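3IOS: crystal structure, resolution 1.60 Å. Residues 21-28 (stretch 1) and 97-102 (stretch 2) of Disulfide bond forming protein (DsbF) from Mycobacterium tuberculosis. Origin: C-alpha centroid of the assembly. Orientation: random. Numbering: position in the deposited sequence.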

# COMPACT_ATOMS: atom_id res chain seq x y z
N GLN A 21 1.33 2.27 -14.16
CA GLN A 21 0.40 1.83 -15.18
C GLN A 21 -0.23 0.49 -14.84
O GLN A 21 0.17 -0.56 -15.36
N PHE A 22 -1.21 0.53 -13.94
CA PHE A 22 -1.92 -0.66 -13.51
C PHE A 22 -3.29 -0.26 -12.99
O PHE A 22 -3.51 0.89 -12.62
N SER A 23 -4.22 -1.21 -12.98
CA SER A 23 -5.55 -0.95 -12.48
C SER A 23 -5.85 -2.04 -11.46
O SER A 23 -5.15 -3.06 -11.43
N ALA A 24 -6.86 -1.83 -10.64
CA ALA A 24 -7.22 -2.82 -9.63
C ALA A 24 -8.59 -2.52 -9.05
O ALA A 24 -9.22 -1.52 -9.39
N LYS A 25 -9.07 -3.41 -8.18
CA LYS A 25 -10.37 -3.24 -7.54
C LYS A 25 -10.14 -3.07 -6.04
O LYS A 25 -9.33 -3.78 -5.45
N THR A 26 -10.85 -2.13 -5.42
CA THR A 26 -10.70 -1.92 -3.99
C THR A 26 -11.55 -2.95 -3.26
O THR A 26 -12.46 -3.54 -3.84
N LEU A 27 -11.25 -3.16 -1.98
CA LEU A 27 -12.00 -4.12 -1.19
C LEU A 27 -13.48 -3.78 -1.12
O LEU A 27 -14.32 -4.67 -0.97
N ASP A 28 -13.80 -2.49 -1.22
CA ASP A 28 -15.20 -2.07 -1.15
C ASP A 28 -15.86 -1.89 -2.52
O ASP A 28 -16.83 -1.15 -2.65
N PHE A 97 -7.82 4.18 4.69
CA PHE A 97 -7.20 4.41 3.40
C PHE A 97 -7.52 3.28 2.43
O PHE A 97 -7.93 2.19 2.83
N THR A 98 -7.35 3.55 1.14
CA THR A 98 -7.65 2.59 0.09
C THR A 98 -6.97 1.23 0.26
O THR A 98 -5.78 1.16 0.53
N GLN A 99 -7.75 0.17 0.09
CA GLN A 99 -7.23 -1.19 0.18
C GLN A 99 -7.54 -1.92 -1.13
O GLN A 99 -8.70 -2.01 -1.53
N LEU A 100 -6.51 -2.42 -1.81
CA LEU A 100 -6.70 -3.14 -3.07
C LEU A 100 -6.68 -4.65 -2.84
O LEU A 100 -5.82 -5.17 -2.13
N ALA A 101 -7.63 -5.34 -3.46
CA ALA A 101 -7.70 -6.80 -3.34
C ALA A 101 -6.99 -7.38 -4.56
O ALA A 101 -7.62 -7.64 -5.59
N ASP A 102 -5.68 -7.58 -4.44
CA ASP A 102 -4.85 -8.08 -5.53
C ASP A 102 -4.82 -9.61 -5.60
O ASP A 102 -3.76 -10.23 -5.53

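Packing of residues 21-28 against 97-102 in DsbF. The two stretches meet at a single beta bridge, where T26 lies beside L100 with their CA atoms 4.3 Å apart; the strand at 23-25 and the strand through Q99 and L100 cross at 96°. Two backbone hydrogen bonds hold the bridge: A101 N donates to K25 O (3.0 Å, 166°) and L27 N donates to Q99 O (2.8 Å, 152°). Q99 O is also approached by T26 CA at 3.2 Å, a CA-H...O contact that fits the tight bridge.

L100 gives the most area to the contact. Its CA-to-CB bond points sideways, and with chi1 m and chi2 t its two methyls form a fork. L100 CD1 lies 4.0 Å from A24 CB and 4.3 Å from F22 CE1, and L100 CD2 lies 4.0 Å from T26 CG2. A24 points toward the other stretch, and its methyl is a small bump set against the leucine, with L100 CD1 the nearest atom and L100 CD2 close behind, 4.4 Å from A24 CB. F22 also points toward it, chi1 p, and receives L100 CD1 at the ring edge, near the ring plane, so the leucine does not stack on the aromatic face. T26, chi1 p, carries the row of methyls onward: T26 CG2 lies 3.8 Å from T98 CG2, T98 being in the m rotamer.

A second patch forms around L27. Its chi1 of -104° lies between the usual wells, while chi2 is t; its branches spread so that L27 CD2 sits 4.2 Å from A101 CB and L27 CD1 4.2 Å from Q99 CB. A101 points toward stretch 1, its methyl a low bump beside the leucine. Q99, m at both chi1 and chi2, packs here through its CB, whereas its end leads away and its amide is hydrogen-bonded elsewhere in the structure.

Polar atoms border this packing. T26 OG1 donates to D28 OD1 (2.7 Å), tying the threonine to the carboxylate of D28, which takes the p rotamer. Water 2 extends that link across the gap, donating to D28 OD1 (2.9 Å) and accepting from Q99 N (3.0 Å). Water 1 makes a similar bridge, accepting from K25 N (2.9 Å) and donating to A101 O (2.8 Å), so that backbone groups too far apart to bond directly are still joined. K25, m at chi1 and chi2 and then extended, leads its end away, and S23 points away altogether. Q21 and F97 lie out of reach.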

# COMPACT_ATOMS: atom_id res chain seq x y z
CB GLN A 21 1.09 1.78 -16.54
CG GLN A 21 1.53 3.16 -17.01
CD GLN A 21 2.14 3.14 -18.40
OE1 GLN A 21 3.25 2.66 -18.61
NE2 GLN A 21 1.39 3.66 -19.37
CB PHE A 22 -1.12 -1.39 -12.41
CG PHE A 22 -1.10 -0.67 -11.08
CD1 PHE A 22 -2.15 -0.81 -10.18
CD2 PHE A 22 -0.02 0.14 -10.74
CE1 PHE A 22 -2.13 -0.15 -8.95
CE2 PHE A 22 0.01 0.81 -9.51
CZ PHE A 22 -1.05 0.66 -8.61
CB SER A 23 -6.58 -0.98 -13.62
OG SER A 23 -6.51 -2.21 -14.32
CB ALA A 24 -6.17 -2.82 -8.51
CB LYS A 25 -11.26 -4.47 -7.77
CG LYS A 25 -11.99 -4.50 -9.11
CD LYS A 25 -13.17 -3.54 -9.11
CE LYS A 25 -14.00 -3.67 -10.38
NZ LYS A 25 -15.14 -2.70 -10.41
CB THR A 26 -11.16 -0.52 -3.55
OG1 THR A 26 -12.58 -0.40 -3.69
CG2 THR A 26 -10.48 0.54 -4.41
CB LEU A 27 -11.44 -4.19 0.23
CG LEU A 27 -10.59 -5.39 0.63
CD1 LEU A 27 -10.33 -5.32 2.12
CD2 LEU A 27 -11.29 -6.69 0.27
CB ASP A 28 -15.32 -0.79 -0.30
CG ASP A 28 -14.43 0.34 -0.78
OD1 ASP A 28 -13.27 0.07 -1.17
OD2 ASP A 28 -14.88 1.50 -0.73
CB PHE A 97 -5.68 4.64 3.54
CG PHE A 97 -4.92 3.50 4.15
CD1 PHE A 97 -4.38 2.49 3.36
CD2 PHE A 97 -4.71 3.45 5.53
CE1 PHE A 97 -3.63 1.46 3.92
CE2 PHE A 97 -3.96 2.42 6.10
CZ PHE A 97 -3.42 1.43 5.29
CB THR A 98 -7.25 3.14 -1.29
OG1 THR A 98 -7.90 4.40 -1.51
CG2 THR A 98 -7.65 2.17 -2.39
CB GLN A 99 -7.88 -1.96 1.34
CG GLN A 99 -7.61 -1.40 2.72
CD GLN A 99 -6.15 -1.47 3.11
OE1 GLN A 99 -5.37 -2.22 2.51
NE2 GLN A 99 -5.77 -0.70 4.12
CB LEU A 100 -5.60 -2.79 -4.07
CG LEU A 100 -5.38 -1.31 -4.34
CD1 LEU A 100 -4.32 -1.15 -5.42
CD2 LEU A 100 -6.68 -0.65 -4.75
CB ALA A 101 -9.16 -7.25 -3.31
CB ASP A 102 -3.42 -7.52 -5.37
CG ASP A 102 -2.55 -7.80 -6.58
OD1 ASP A 102 -3.05 -7.68 -7.72
OD2 ASP A 102 -1.35 -8.11 -6.40
O HOH W 1 -7.36 -5.72 -7.63
O HOH W 2 -10.70 0.56 -0.02